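Local structure of vinylacetyl-CoA Delta-isomerase (Nitrosopumilus maritimus SCM1, 6VJR) at the interface of chains A and B and the interface of chains A and C. The protein dehydrates 4-hydroxybutyryl-CoA in an oxygen-tolerant manner, using FAD and a [4Fe-4S] cluster, and probably also has vinylacetyl-CoA delta-isomerase activity. Coordinates in Å, arbitrary orientation; residue numbers count along the deposited sequence, not the author numbering. Chains: chain A/B/C, Vinylacetyl-CoA Delta-isomerase.

Four patches join chain A to two neighbours in an assembly of four copies: contacts 1 and 4 face chain B, contacts 2 and 3 face chain C. The C-alpha centres of contacts 1 and 4 lie about 23 Å apart, and those of contacts 2 and 3 about 26 Å. Contact 1 and contact 3 are farthest separated, at about 40 Å. Helix 418-432 of chain A serves contacts 1 and 2, through A:Arg426 and its neighbour A:Leu427, and helix 295-314 serves contacts 2 and 4. These shared helices would link the B-facing and C-facing surfaces within one subunit, and each contact has a twin with the chains exchanged.

Contact 1: the interface of chains A and B. Residues chain A 239, 244, 392-393, 395-396, 426; chain B 22-23, 228, 230.
B:Arg230 meets A:Glu239 tip to tip in an end-on salt bridge, guanidinium and carboxylate 16° from coplanar, the arginine chain bending at chi3 (72°) to turn its tip there. B:Arg230 NH2 donates to A:Glu239 OE1 at 2.9 Å and B:Arg230 NH1 to A:Glu239 OE2 at 2.8 Å, each on a syn lone pair. B:Arg230 NH1 also donates to A:Asp244 OD2 at 3.0 Å, on the anti side of a carboxylate turned 80° from the guanidinium. A:Arg426 NE meets A:Asp244 OD1 from above the carboxylate plane, so this aspartate links two arginines whose like charges it probably screens. An alanine in place of B:Arg230 would probably leave A:Glu239 without its charged mate and A:Asp244 freer to turn.

Another carboxylate, that of A:Asp396, binds main-chain amides of chain B: OD1 accepts from B:Gly23 N at 2.8 Å, OD2 from B:Phe22 N. A:Ser393 OG also grips A:Asp396 OD2, at 2.6 Å, helping to fix its rotation. Water 1 joins A:Asp396 OD2 and A:Ser393 N to B:Tyr228 O; water 2 links A:Arg426 NH1 to B:Arg230 O.

Among apolar contacts, B:Phe22 CD1 lies 3.6 Å from A:Ser393 CB, and A:Lys395 packs CB and CD on the B:Phe22 backbone, CB 3.6 Å from B:Phe22 C. B:Phe22 CE1 backs its own chain's B:Arg230, a flat ring covering one guanidinium face while leaving the edge to the carboxylates.

Helix 394-397 and the loop before it meet B:Phe22 and B:Gly23, while B:Arg230 follows strand 224-228 beside helix 418-432.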
loop_
_atom_site.group_PDB
_atom_site.type_symbol
_atom_site.label_atom_id
_atom_site.label_comp_id
_atom_site.label_asym_id
_atom_site.label_seq_id
_atom_site.Cartn_x
_atom_site.Cartn_y
_atom_site.Cartn_z
ATOM N N GLU A 239 20.374 10.311 -31.900
ATOM C CA GLU A 239 19.671 9.996 -33.130
ATOM C C GLU A 239 19.036 11.274 -33.666
ATOM O O GLU A 239 18.617 12.126 -32.895
ATOM C CB GLU A 239 18.514 9.011 -32.927
ATOM C CG GLU A 239 18.853 7.694 -32.233
ATOM C CD GLU A 239 17.602 6.956 -31.722
ATOM O OE1 GLU A 239 17.808 5.876 -31.076
ATOM O OE2 GLU A 239 16.423 7.455 -31.965
ATOM N N ASP A 244 11.317 10.777 -30.299
ATOM C CA ASP A 244 11.534 9.575 -29.502
ATOM C C ASP A 244 12.251 9.877 -28.185
ATOM O O ASP A 244 12.176 9.105 -27.245
ATOM C CB ASP A 244 12.206 8.486 -30.322
ATOM C CG ASP A 244 11.377 7.987 -31.493
ATOM O OD1 ASP A 244 10.168 8.279 -31.481
ATOM O OD2 ASP A 244 11.952 7.333 -32.410
ATOM N N PRO A 392 6.014 2.745 -32.714
ATOM C CA PRO A 392 7.116 2.773 -33.684
ATOM C C PRO A 392 7.933 4.075 -33.626
ATOM O O PRO A 392 7.475 5.094 -33.070
ATOM C CB PRO A 392 6.427 2.604 -35.013
ATOM C CG PRO A 392 5.133 1.855 -34.660
ATOM C CD PRO A 392 4.713 2.487 -33.344
ATOM N N SER A 393 9.147 4.003 -34.167
ATOM C CA SER A 393 10.079 5.120 -34.171
ATOM C C SER A 393 9.582 6.292 -35.018
ATOM O O SER A 393 8.774 6.149 -35.935
ATOM C CB SER A 393 11.433 4.671 -34.706
ATOM O OG SER A 393 11.446 4.557 -36.132
ATOM N N LYS A 395 11.454 7.705 -37.190
ATOM C CA LYS A 395 11.907 7.382 -38.546
ATOM C C LYS A 395 10.836 6.623 -39.332
ATOM O O LYS A 395 10.669 6.868 -40.529
ATOM C CB LYS A 395 13.207 6.587 -38.492
ATOM C CG LYS A 395 14.396 7.448 -38.111
ATOM C CD LYS A 395 15.696 6.669 -38.076
ATOM C CE LYS A 395 16.915 7.534 -38.092
ATOM N NZ LYS A 395 16.963 8.391 -36.922
ATOM N N ASP A 396 10.088 5.730 -38.657
ATOM C CA ASP A 396 8.940 5.091 -39.289
ATOM C C ASP A 396 7.796 6.072 -39.536
ATOM O O ASP A 396 7.184 6.037 -40.595
ATOM C CB ASP A 396 8.601 3.833 -38.505
ATOM C CG ASP A 396 9.751 2.840 -38.535
ATOM O OD1 ASP A 396 10.095 2.397 -39.650
ATOM O OD2 ASP A 396 10.332 2.567 -37.474
ATOM N N ARG A 426 5.681 9.475 -25.851
ATOM C CA ARG A 426 7.143 9.479 -25.668
ATOM C C ARG A 426 7.540 10.203 -24.378
ATOM O O ARG A 426 8.482 9.810 -23.716
ATOM C CB ARG A 426 7.873 10.055 -26.885
ATOM C CG ARG A 426 7.812 9.088 -28.071
ATOM C CD ARG A 426 8.584 7.818 -27.792
ATOM N NE ARG A 426 8.785 7.092 -29.040
ATOM C CZ ARG A 426 8.687 5.745 -29.162
ATOM N NH1 ARG A 426 8.720 5.003 -28.080
ATOM N NH2 ARG A 426 8.656 5.197 -30.368
ATOM N N PHE B 22 12.933 1.534 -38.004
ATOM C CA PHE B 22 13.767 2.723 -38.154
ATOM C C PHE B 22 13.816 3.210 -39.609
ATOM O O PHE B 22 14.847 3.726 -40.046
ATOM C CB PHE B 22 15.182 2.482 -37.616
ATOM C CG PHE B 22 15.239 2.153 -36.127
ATOM C CD1 PHE B 22 14.471 2.870 -35.194
ATOM C CD2 PHE B 22 16.023 1.109 -35.658
ATOM C CE1 PHE B 22 14.548 2.586 -33.835
ATOM C CE2 PHE B 22 16.070 0.837 -34.301
ATOM C CZ PHE B 22 15.298 1.537 -33.404
ATOM N N GLY B 23 12.686 3.106 -40.300
ATOM C CA GLY B 23 12.526 3.685 -41.621
ATOM C C GLY B 23 13.219 2.875 -42.715
ATOM O O GLY B 23 13.435 3.392 -43.811
ATOM N N TYR B 228 7.581 -2.246 -36.644
ATOM C CA TYR B 228 8.139 -2.698 -35.385
ATOM C C TYR B 228 8.018 -1.614 -34.317
ATOM O O TYR B 228 8.184 -0.396 -34.555
ATOM C CB TYR B 228 9.600 -3.043 -35.657
ATOM C CG TYR B 228 10.178 -4.165 -34.810
ATOM C CD1 TYR B 228 10.113 -5.458 -35.287
ATOM C CD2 TYR B 228 10.805 -3.972 -33.595
ATOM C CE1 TYR B 228 10.572 -6.531 -34.552
ATOM C CE2 TYR B 228 11.299 -5.029 -32.854
ATOM C CZ TYR B 228 11.193 -6.318 -33.342
ATOM O OH TYR B 228 11.653 -7.406 -32.674
ATOM N N ARG B 230 9.349 0.309 -30.962
ATOM C CA ARG B 230 10.529 0.588 -30.160
ATOM C C ARG B 230 10.387 -0.021 -28.760
ATOM O O ARG B 230 9.309 -0.279 -28.258
ATOM C CB ARG B 230 10.842 2.082 -30.049
ATOM C CG ARG B 230 11.224 2.756 -31.348
ATOM C CD ARG B 230 12.007 4.025 -31.107
ATOM N NE ARG B 230 13.362 3.742 -30.625
ATOM C CZ ARG B 230 14.402 4.567 -30.747
ATOM N NH1 ARG B 230 14.232 5.780 -31.263
ATOM N NH2 ARG B 230 15.597 4.163 -30.389
HETATM O O HOH W 1 10.069 1.457 -34.978
HETATM O O HOH W 2 7.812 2.301 -27.762
#

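Contact 2: the interface of chains A and C. Residues chain A 92-95, 250, 302, 427; chain C 470-471, 474-475.
Water 3 bridges two main-chain carbonyl oxygens, lying 2.8 Å from C:Leu470 O and 2.9 Å from A:Gln92 O. No direct polar bond crosses this patch; the rest is apolar packing of helix 464-475 of chain C against chain A, which probably helps hold the two chains together in the four-copy assembly.

C:Leu474 is the central wedge. Its two methyls divide the work: C:Leu474 CD1 packs on A:Val302 CG1 at 3.7 Å and against A:Gly95, where the lack of a side chain lets the methyl approach the backbone. C:Leu474 CD2 lies 3.7 Å from A:Phe250 CD2, the two side chains crossing at about a right angle, and A:Thr94 CG2 backs a face of that ring. A branched leucine suits a pocket with two such walls.

One turn earlier, C:Leu470 lays CD1 across the aliphatic stem of A:Gln92, 3.8 Å from CG. That stem is extended beyond CG (chi2 -174°), presenting its methylenes to the leucine. An alanine at A:Gln92 would probably open a gap beside C:Leu470 and leave the C:Leu470 side chain freer to change its rotamer.

The small C:Ala471 lets the helix come close to A:Val302 and A:Leu427. In A:Leu427, CG stands anti to the backbone N (chi1 -177°), bringing A:Leu427 CD2 to 3.9 Å from C:Ala471 CB.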
loop_
_atom_site.group_PDB
_atom_site.type_symbol
_atom_site.label_atom_id
_atom_site.label_comp_id
_atom_site.label_asym_id
_atom_site.label_seq_id
_atom_site.Cartn_x
_atom_site.Cartn_y
_atom_site.Cartn_z
ATOM N N GLN A 92 8.769 21.888 -12.908
ATOM C CA GLN A 92 7.712 22.130 -13.881
ATOM C C GLN A 92 8.272 22.560 -15.241
ATOM O O GLN A 92 7.736 22.183 -16.268
ATOM C CB GLN A 92 6.744 23.188 -13.388
ATOM C CG GLN A 92 5.887 22.771 -12.211
ATOM C CD GLN A 92 4.852 23.806 -11.846
ATOM O OE1 GLN A 92 4.830 24.931 -12.368
ATOM N NE2 GLN A 92 3.940 23.383 -11.005
ATOM N N ASN A 93 9.280 23.458 -15.236
ATOM C CA ASN A 93 9.805 24.053 -16.439
ATOM C C ASN A 93 10.718 23.135 -17.247
ATOM O O ASN A 93 10.804 23.324 -18.468
ATOM C CB ASN A 93 10.575 25.317 -16.116
ATOM C CG ASN A 93 9.724 26.446 -15.608
ATOM O OD1 ASN A 93 8.499 26.357 -15.576
ATOM N ND2 ASN A 93 10.387 27.552 -15.291
ATOM N N THR A 94 11.338 22.147 -16.587
ATOM C CA THR A 94 12.346 21.337 -17.231
ATOM C C THR A 94 11.962 19.867 -17.277
ATOM O O THR A 94 12.436 19.170 -18.169
ATOM C CB THR A 94 13.710 21.482 -16.588
ATOM O OG1 THR A 94 13.707 20.924 -15.288
ATOM C CG2 THR A 94 14.239 22.910 -16.594
ATOM N N GLY A 95 11.182 19.419 -16.306
ATOM C CA GLY A 95 10.834 18.014 -16.219
ATOM C C GLY A 95 12.026 17.115 -15.957
ATOM O O GLY A 95 11.975 15.905 -16.210
ATOM N N PHE A 250 15.701 18.842 -22.375
ATOM C CA PHE A 250 16.234 18.795 -21.025
ATOM C C PHE A 250 16.490 17.364 -20.587
ATOM O O PHE A 250 15.694 16.489 -20.853
ATOM C CB PHE A 250 15.268 19.465 -20.046
ATOM C CG PHE A 250 14.922 20.894 -20.397
ATOM C CD1 PHE A 250 15.877 21.880 -20.256
ATOM C CD2 PHE A 250 13.636 21.239 -20.785
ATOM C CE1 PHE A 250 15.558 23.204 -20.509
ATOM C CE2 PHE A 250 13.327 22.551 -21.036
ATOM C CZ PHE A 250 14.269 23.540 -20.861
ATOM N N VAL A 302 4.277 17.620 -14.220
ATOM C CA VAL A 302 4.447 17.331 -15.648
ATOM C C VAL A 302 3.848 15.963 -15.996
ATOM O O VAL A 302 3.122 15.851 -16.974
ATOM C CB VAL A 302 5.931 17.430 -16.054
ATOM C CG1 VAL A 302 6.150 16.941 -17.477
ATOM C CG2 VAL A 302 6.489 18.827 -15.870
ATOM N N LEU A 427 6.859 11.314 -24.040
ATOM C CA LEU A 427 7.133 12.002 -22.792
ATOM C C LEU A 427 6.923 11.070 -21.591
ATOM O O LEU A 427 7.776 10.998 -20.675
ATOM C CB LEU A 427 6.415 13.335 -22.672
ATOM C CG LEU A 427 6.724 14.120 -21.402
ATOM C CD1 LEU A 427 8.185 14.514 -21.296
ATOM C CD2 LEU A 427 5.826 15.331 -21.326
ATOM N N LEU C 470 2.119 22.234 -19.141
ATOM C CA LEU C 470 3.505 21.925 -18.784
ATOM C C LEU C 470 4.033 20.770 -19.618
ATOM O O LEU C 470 5.169 20.822 -20.100
ATOM C CB LEU C 470 3.688 21.565 -17.327
ATOM C CG LEU C 470 3.298 22.615 -16.286
ATOM C CD1 LEU C 470 3.381 21.992 -14.893
ATOM C CD2 LEU C 470 4.157 23.833 -16.426
ATOM N N ALA C 471 3.222 19.703 -19.688
ATOM C CA ALA C 471 3.641 18.511 -20.384
ATOM C C ALA C 471 3.734 18.762 -21.896
ATOM O O ALA C 471 4.708 18.361 -22.546
ATOM C CB ALA C 471 2.705 17.372 -20.070
ATOM N N LEU C 474 6.991 20.462 -22.808
ATOM C CA LEU C 474 8.155 19.599 -22.777
ATOM C C LEU C 474 8.149 18.584 -23.916
ATOM O O LEU C 474 9.211 18.216 -24.373
ATOM C CB LEU C 474 8.319 18.957 -21.424
ATOM C CG LEU C 474 8.681 19.970 -20.358
ATOM C CD1 LEU C 474 8.572 19.391 -18.957
ATOM C CD2 LEU C 474 10.040 20.628 -20.577
ATOM N N ALA C 475 6.970 18.141 -24.357
ATOM C CA ALA C 475 6.842 17.180 -25.440
ATOM C C ALA C 475 6.958 17.808 -26.823
ATOM O O ALA C 475 6.960 17.103 -27.825
ATOM C CB ALA C 475 5.524 16.453 -25.348
HETATM O O HOH W 3 6.854 22.769 -18.914
#

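Contact 3: the interface of chains A and C. Residues chain A 335, 364, 367-368, 371, 458; chain C 328, 331, 335.
Helix 320-345 of chain C presents C:Glu328, C:His331 and C:Thr335, spaced about one turn apart, to helix 359-369 of chain A and to A:Arg371 just beyond it. This polar and charged pairing of helices probably helps hold chains A and C together in the four-copy assembly. A:Asn368 suits its place because its amide both accepts and donates. A:Asn368 OD1 takes a hydrogen bond from C:His331 NE2 at 2.9 Å; the donor lies above the carbonyl plane, and the bond is bent, 138° at the hydrogen. A:Asn368 ND2 donates to the hydroxyl C:Thr335 OG1 at 3.1 Å, in the amide plane. That hydroxyl in turn donates to C:His331 O, which would orient it to accept from A:Asn368.

The C:His331 ring, with CG anti to its backbone N (chi1 171°), reaches into chain A between flanking groups. C:Thr335 OG1 lies over one face toward the rim, and A:His367 stands at the other, the two rings edge-to-face with planes 80° apart. A:Val364 CA borders the histidine's edge.

A:Arg371 extends to meet C:Glu328 tip to tip in a salt bridge. A:Arg371 NH1 donates to C:Glu328 OE1 at 2.8 Å on its syn lone pair, and A:Arg371 NH2 to C:Glu328 OE2 at 3.0 Å, a two-nitrogen grip suited to a long, planar cation. A:Thr335 CG2 and C:Thr335 CG2 touch at 3.5 Å.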
loop_
_atom_site.group_PDB
_atom_site.type_symbol
_atom_site.label_atom_id
_atom_site.label_comp_id
_atom_site.label_asym_id
_atom_site.label_seq_id
_atom_site.Cartn_x
_atom_site.Cartn_y
_atom_site.Cartn_z
ATOM N N THR A 335 1.577 15.303 -1.107
ATOM C CA THR A 335 2.035 14.788 0.177
ATOM C C THR A 335 3.551 15.052 0.306
ATOM O O THR A 335 4.058 15.434 1.353
ATOM C CB THR A 335 1.676 13.291 0.305
ATOM O OG1 THR A 335 0.261 13.152 0.388
ATOM C CG2 THR A 335 2.182 12.724 1.623
ATOM N N VAL A 364 10.996 12.521 6.420
ATOM C CA VAL A 364 9.667 12.144 5.968
ATOM C C VAL A 364 9.438 12.509 4.498
ATOM O O VAL A 364 8.871 11.752 3.733
ATOM C CB VAL A 364 8.653 12.813 6.920
ATOM C CG1 VAL A 364 7.250 12.642 6.365
ATOM C CG2 VAL A 364 8.775 12.288 8.348
ATOM N N HIS A 367 11.620 10.058 2.497
ATOM C CA HIS A 367 11.137 8.674 2.573
ATOM C C HIS A 367 9.917 8.470 1.687
ATOM O O HIS A 367 9.795 7.420 1.028
ATOM C CB HIS A 367 10.976 8.198 4.007
ATOM C CG HIS A 367 11.208 6.740 4.166
ATOM N ND1 HIS A 367 12.439 6.189 3.863
ATOM C CD2 HIS A 367 10.419 5.718 4.531
ATOM C CE1 HIS A 367 12.377 4.867 4.130
ATOM N NE2 HIS A 367 11.167 4.568 4.517
ATOM N N ASN A 368 9.005 9.452 1.676
ATOM C CA ASN A 368 7.882 9.412 0.757
ATOM C C ASN A 368 8.338 9.446 -0.705
ATOM O O ASN A 368 7.721 8.816 -1.574
ATOM C CB ASN A 368 6.812 10.428 1.116
ATOM C CG ASN A 368 6.078 10.036 2.372
ATOM O OD1 ASN A 368 5.670 8.871 2.534
ATOM N ND2 ASN A 368 5.863 10.981 3.271
ATOM N N ARG A 371 9.046 6.249 -2.447
ATOM C CA ARG A 371 7.875 5.414 -2.714
ATOM C C ARG A 371 7.002 5.979 -3.842
ATOM O O ARG A 371 6.663 5.284 -4.796
ATOM C CB ARG A 371 7.070 5.296 -1.409
ATOM C CG ARG A 371 7.792 4.532 -0.313
ATOM C CD ARG A 371 7.070 4.589 1.018
ATOM N NE ARG A 371 7.683 3.686 1.989
ATOM C CZ ARG A 371 7.296 3.526 3.245
ATOM N NH1 ARG A 371 6.306 4.215 3.734
ATOM N NH2 ARG A 371 7.893 2.646 4.026
ATOM N N ILE A 458 15.256 8.759 11.314
ATOM C CA ILE A 458 13.990 8.867 12.020
ATOM C C ILE A 458 14.136 8.223 13.399
ATOM O O ILE A 458 13.701 8.781 14.400
ATOM C CB ILE A 458 12.864 8.255 11.206
ATOM C CG1 ILE A 458 12.585 9.101 9.928
ATOM C CG2 ILE A 458 11.621 8.105 12.062
ATOM C CD1 ILE A 458 11.696 8.391 8.904
ATOM N N GLU C 328 8.035 2.865 11.074
ATOM C CA GLU C 328 6.968 3.028 10.077
ATOM C C GLU C 328 5.789 3.824 10.652
ATOM O O GLU C 328 5.265 4.759 10.031
ATOM C CB GLU C 328 6.436 1.690 9.554
ATOM C CG GLU C 328 5.521 1.918 8.352
ATOM C CD GLU C 328 6.191 2.509 7.095
ATOM O OE1 GLU C 328 5.499 3.093 6.212
ATOM O OE2 GLU C 328 7.439 2.391 6.947
ATOM N N HIS C 331 6.821 7.464 10.845
ATOM C CA HIS C 331 6.854 8.056 9.521
ATOM C C HIS C 331 5.443 8.431 9.056
ATOM O O HIS C 331 5.187 9.536 8.550
ATOM C CB HIS C 331 7.523 7.098 8.531
ATOM C CG HIS C 331 7.377 7.567 7.129
ATOM N ND1 HIS C 331 7.971 8.708 6.625
ATOM C CD2 HIS C 331 6.633 7.066 6.154
ATOM C CE1 HIS C 331 7.576 8.870 5.367
ATOM N NE2 HIS C 331 6.730 7.861 5.050
ATOM N N THR C 335 3.874 12.215 8.547
ATOM C CA THR C 335 3.424 12.614 7.224
ATOM C C THR C 335 2.120 13.412 7.378
ATOM O O THR C 335 1.914 14.440 6.711
ATOM C CB THR C 335 3.263 11.355 6.340
ATOM O OG1 THR C 335 4.534 10.754 6.065
ATOM C CG2 THR C 335 2.646 11.727 4.996
HETATM O O HOH W 4 3.101 15.452 4.158
#

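Contact 4: the interface of chains A and B. Residues chain A 314-316, 412-413; chain B 152-155.
The amide N of B:Arg154 donates to A:Asn314 O at 2.9 Å, a bond that joins the loop of chain B to the end of helix 295-314 of chain A.

Further hydrogen bonds lie within chain B and shape the loop. The carboxylate oxygen OD1 of B:Asp153 accepts twice from B:Ser155, from the hydroxyl OG at 2.7 Å and from the amide N at 3.0 Å, both on the same face of its plane. Aspartate and serine suit this turn because their short polar side chains can cap it. B:Arg154 folds back at chi2 (60°), and its NH1 reaches B:Gly152 O at 2.8 Å, in the guanidinium plane.

Van der Waals contacts complete the join. B:Arg154 CB packs against the methyl CG1 of A:Val316 at 3.8 Å, and its CD lies 4.0 Å from A:Asn314 CB. The other flank of the loop rests on A:Arg413, whose CB comes within 3.6 Å of B:Asp153 OD2. A:Gly315, at a positive phi (93°) that glycine readily adopts, has its carbonyl O 3.4 Å from B:Ser155 CB.

B:Arg154 binds FAD, and A:Asn314 also belongs to an FAD pocket. The contact therefore probably helps to position flavin-binding groups from two subunits, coupling assembly to cofactor binding.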
loop_
_atom_site.group_PDB
_atom_site.type_symbol
_atom_site.label_atom_id
_atom_site.label_comp_id
_atom_site.label_asym_id
_atom_site.label_seq_id
_atom_site.Cartn_x
_atom_site.Cartn_y
_atom_site.Cartn_z
ATOM N N ASN A 314 -7.049 10.104 -26.197
ATOM C CA ASN A 314 -7.660 8.800 -26.343
ATOM C C ASN A 314 -9.170 8.856 -26.362
ATOM O O ASN A 314 -9.783 7.831 -26.648
ATOM C CB ASN A 314 -7.204 7.784 -25.300
ATOM C CG ASN A 314 -5.765 7.361 -25.419
ATOM O OD1 ASN A 314 -5.155 7.471 -26.485
ATOM N ND2 ASN A 314 -5.232 6.778 -24.350
ATOM N N GLY A 315 -9.777 9.963 -25.959
ATOM C CA GLY A 315 -11.215 10.081 -25.977
ATOM C C GLY A 315 -11.925 9.704 -24.670
ATOM O O GLY A 315 -13.156 9.666 -24.685
ATOM N N VAL A 316 -11.170 9.560 -23.556
ATOM C CA VAL A 316 -11.730 9.179 -22.285
ATOM C C VAL A 316 -11.232 10.049 -21.138
ATOM O O VAL A 316 -10.932 9.542 -20.072
ATOM C CB VAL A 316 -11.461 7.678 -22.035
ATOM C CG1 VAL A 316 -12.373 6.818 -22.897
ATOM C CG2 VAL A 316 -10.000 7.305 -22.198
ATOM N N GLY A 412 -6.261 8.936 -32.356
ATOM C CA GLY A 412 -7.061 8.931 -31.149
ATOM C C GLY A 412 -8.471 9.408 -31.514
ATOM O O GLY A 412 -9.053 9.044 -32.557
ATOM N N ARG A 413 -9.044 10.224 -30.644
ATOM C CA ARG A 413 -10.294 10.872 -30.984
ATOM C C ARG A 413 -10.125 11.813 -32.181
ATOM O O ARG A 413 -9.027 12.288 -32.490
ATOM C CB ARG A 413 -10.884 11.609 -29.782
ATOM C CG ARG A 413 -10.072 12.795 -29.344
ATOM C CD ARG A 413 -10.864 13.643 -28.380
ATOM N NE ARG A 413 -10.004 14.702 -27.852
ATOM C CZ ARG A 413 -9.793 15.880 -28.388
ATOM N NH1 ARG A 413 -9.006 16.752 -27.781
ATOM N NH2 ARG A 413 -10.376 16.202 -29.517
ATOM N N GLY B 152 -8.767 3.753 -32.151
ATOM C CA GLY B 152 -9.221 5.122 -32.396
ATOM C C GLY B 152 -9.712 5.813 -31.123
ATOM O O GLY B 152 -8.993 5.887 -30.119
ATOM N N ASP B 153 -10.921 6.350 -31.194
ATOM C CA ASP B 153 -11.572 6.972 -30.047
ATOM C C ASP B 153 -12.066 5.876 -29.109
ATOM O O ASP B 153 -13.022 5.159 -29.429
ATOM C CB ASP B 153 -12.744 7.844 -30.477
ATOM C CG ASP B 153 -13.402 8.665 -29.386
ATOM O OD1 ASP B 153 -13.333 8.253 -28.234
ATOM O OD2 ASP B 153 -13.985 9.731 -29.719
ATOM N N ARG B 154 -11.468 5.793 -27.917
ATOM C CA ARG B 154 -11.788 4.734 -26.963
ATOM C C ARG B 154 -13.250 4.736 -26.459
ATOM O O ARG B 154 -13.730 3.743 -25.914
ATOM C CB ARG B 154 -10.855 4.788 -25.754
ATOM C CG ARG B 154 -9.535 4.069 -25.927
ATOM C CD ARG B 154 -8.665 4.545 -27.034
ATOM N NE ARG B 154 -7.386 3.837 -27.068
ATOM C CZ ARG B 154 -6.701 3.518 -28.145
ATOM N NH1 ARG B 154 -6.987 4.082 -29.299
ATOM N NH2 ARG B 154 -5.668 2.698 -28.058
ATOM N N SER B 155 -13.932 5.872 -26.574
ATOM C CA SER B 155 -15.299 6.036 -26.135
ATOM C C SER B 155 -16.321 5.553 -27.172
ATOM O O SER B 155 -17.515 5.579 -26.872
ATOM C CB SER B 155 -15.556 7.477 -25.788
ATOM O OG SER B 155 -15.689 8.298 -26.934
#